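Local coordinates for protein probable fumarate reductase Ifc3 (Shewanella frigidimarina, PDB 1QO8) that catalyses in vitro the essentially one-way reduction of fumarate to succinate, using FAD and four covalently bound haems c, and may take part in electron transport to Fe(3+), at residues 507-513 / 523-527. Residues are numbered along the deposited sequence; the frame is centred on the assembly and turned at random.
Sequences INTTASV and GLFAA
Phe525 lies alongside the chain at Ala511 and Ser512, and its side chain can be followed outward from the strand 524-526. Phe525 CB sits 3.3 Å from Ala511 O, and CG runs past the same oxygen. With CG anti to the carbonyl carbon (chi1 -58°), the ring swings beside its own backbone N and brings CD2 next to Ala511 O and Ser512 CA. Phe525 CE2 comes 3.6 Å from Ser512 OG, while Ala511 O and Thr510 O approach the ring at its edge. A water lies over one face, offset toward the rim; it donates to Leu524 O and accepts from Ser512 OG. The same side chain also touches Asn558 and Ala559 of helix 543-563. With an alanine here, the ring's place between strand 524-526 and helix 543-563 would probably stand empty, and the bridging water is likely to lose its aromatic cover. Backbone bonds flank the antiparallel, non-hydrogen-bonded pair Ser512-Phe525: Ala526 N gives to Ala511 O (3.0 Å) and Val513 N to Leu524 O (3.1 Å). Strand 524-526 is an outermost member of the five-stranded parallel sheet of the Rossmann-like FAD-binding domain; Phe525 bonds strand 303-306 through its backbone, and Leu524 O and Ala526 N turn the other way, to the 507-513 segment with its short strand 512-514. Leading into the pairing is a type I turn from Asn508 to Ala511, where Asn508 OD1 accepts from Ser512 N at 2.6 Å. Ala526 CB is pressed by two carbons from one side, Ile507 CD1 (3.3 Å) and Val513 CG2 (3.5 Å). Val513 CG1, anti to the backbone N, instead faces Leu524 CD1, which also touches Val513 CB.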
loop_
_atom_site.group_PDB
_atom_site.type_symbol
_atom_site.label_atom_id
_atom_site.label_comp_id
_atom_site.label_asym_id
_atom_site.label_seq_id
_atom_site.Cartn_x
_atom_site.Cartn_y
_atom_site.Cartn_z
ATOM N N ILE A 507 -8.555 -11.641 3.040
ATOM C CA ILE A 507 -9.292 -12.775 3.632
ATOM C C ILE A 507 -10.290 -13.355 2.673
ATOM O O ILE A 507 -10.728 -12.574 1.809
ATOM C CB ILE A 507 -9.834 -12.176 4.939
ATOM C CG1 ILE A 507 -9.083 -12.954 6.032
ATOM C CG2 ILE A 507 -11.307 -12.091 5.209
ATOM C CD1 ILE A 507 -8.414 -12.078 7.019
ATOM N N ASN A 508 -10.600 -14.654 2.798
ATOM C CA ASN A 508 -11.782 -15.193 2.139
ATOM C C ASN A 508 -12.953 -15.196 3.103
ATOM O O ASN A 508 -12.886 -14.851 4.283
ATOM C CB ASN A 508 -11.513 -16.651 1.676
ATOM C CG ASN A 508 -11.705 -17.593 2.843
ATOM O OD1 ASN A 508 -11.113 -17.700 3.909
ATOM N ND2 ASN A 508 -12.832 -18.351 2.661
ATOM N N THR A 509 -14.052 -15.797 2.663
ATOM C CA THR A 509 -15.240 -15.923 3.477
ATOM C C THR A 509 -15.073 -16.878 4.623
ATOM O O THR A 509 -15.873 -16.703 5.542
ATOM C CB THR A 509 -16.495 -16.290 2.673
ATOM O OG1 THR A 509 -16.366 -17.607 2.181
ATOM C CG2 THR A 509 -16.604 -15.291 1.534
ATOM N N THR A 510 -14.080 -17.762 4.658
ATOM C CA THR A 510 -13.909 -18.580 5.855
ATOM C C THR A 510 -12.799 -17.999 6.703
ATOM O O THR A 510 -12.310 -18.617 7.637
ATOM C CB THR A 510 -13.609 -20.052 5.487
ATOM O OG1 THR A 510 -12.559 -20.002 4.533
ATOM C CG2 THR A 510 -14.870 -20.741 4.918
ATOM N N ALA A 511 -12.347 -16.787 6.393
ATOM C CA ALA A 511 -11.408 -16.017 7.165
ATOM C C ALA A 511 -10.025 -16.637 7.133
ATOM O O ALA A 511 -9.227 -16.373 8.054
ATOM C CB ALA A 511 -11.811 -15.823 8.635
ATOM N N SER A 512 -9.703 -17.369 6.067
ATOM C CA SER A 512 -8.309 -17.675 5.795
ATOM C C SER A 512 -7.632 -16.390 5.290
ATOM O O SER A 512 -8.293 -15.750 4.450
ATOM C CB SER A 512 -8.203 -18.674 4.615
ATOM O OG SER A 512 -8.399 -19.985 5.126
ATOM N N VAL A 513 -6.400 -16.149 5.735
ATOM C CA VAL A 513 -5.612 -15.146 5.024
ATOM C C VAL A 513 -5.134 -15.688 3.674
ATOM O O VAL A 513 -4.730 -16.843 3.554
ATOM C CB VAL A 513 -4.433 -14.740 5.922
ATOM C CG1 VAL A 513 -3.557 -13.700 5.239
ATOM C CG2 VAL A 513 -4.973 -14.145 7.255
ATOM N N GLY A 523 -2.877 -22.867 7.478
ATOM C CA GLY A 523 -2.562 -22.565 8.893
ATOM C C GLY A 523 -2.894 -21.140 9.339
ATOM O O GLY A 523 -2.735 -20.868 10.563
ATOM N N LEU A 524 -3.224 -20.191 8.487
ATOM C CA LEU A 524 -3.305 -18.762 8.859
ATOM C C LEU A 524 -4.709 -18.173 8.698
ATOM O O LEU A 524 -5.307 -18.284 7.637
ATOM C CB LEU A 524 -2.407 -17.874 8.008
ATOM C CG LEU A 524 -1.616 -16.717 8.585
ATOM C CD1 LEU A 524 -1.472 -15.530 7.656
ATOM C CD2 LEU A 524 -1.975 -16.229 9.976
ATOM N N PHE A 525 -5.306 -17.600 9.740
ATOM C CA PHE A 525 -6.664 -17.018 9.691
ATOM C C PHE A 525 -6.632 -15.597 10.256
ATOM O O PHE A 525 -5.653 -15.248 10.915
ATOM C CB PHE A 525 -7.662 -17.866 10.489
ATOM C CG PHE A 525 -7.730 -19.309 9.999
ATOM C CD1 PHE A 525 -6.797 -20.237 10.454
ATOM C CD2 PHE A 525 -8.647 -19.683 9.061
ATOM C CE1 PHE A 525 -6.807 -21.523 9.965
ATOM C CE2 PHE A 525 -8.667 -20.992 8.563
ATOM C CZ PHE A 525 -7.745 -21.921 9.043
ATOM N N ALA A 526 -7.667 -14.791 10.072
ATOM C CA ALA A 526 -7.605 -13.422 10.613
ATOM C C ALA A 526 -9.044 -12.893 10.733
ATOM O O ALA A 526 -9.923 -13.373 10.008
ATOM C CB ALA A 526 -6.717 -12.517 9.792
ATOM N N ALA A 527 -9.231 -12.000 11.677
ATOM C CA ALA A 527 -10.509 -11.339 11.909
ATOM C C ALA A 527 -10.373 -9.973 12.539
ATOM O O ALA A 527 -9.387 -9.723 13.251
ATOM C CB ALA A 527 -11.417 -12.225 12.775
HETATM O O HOH W 1 -5.895 -20.671 6.190
#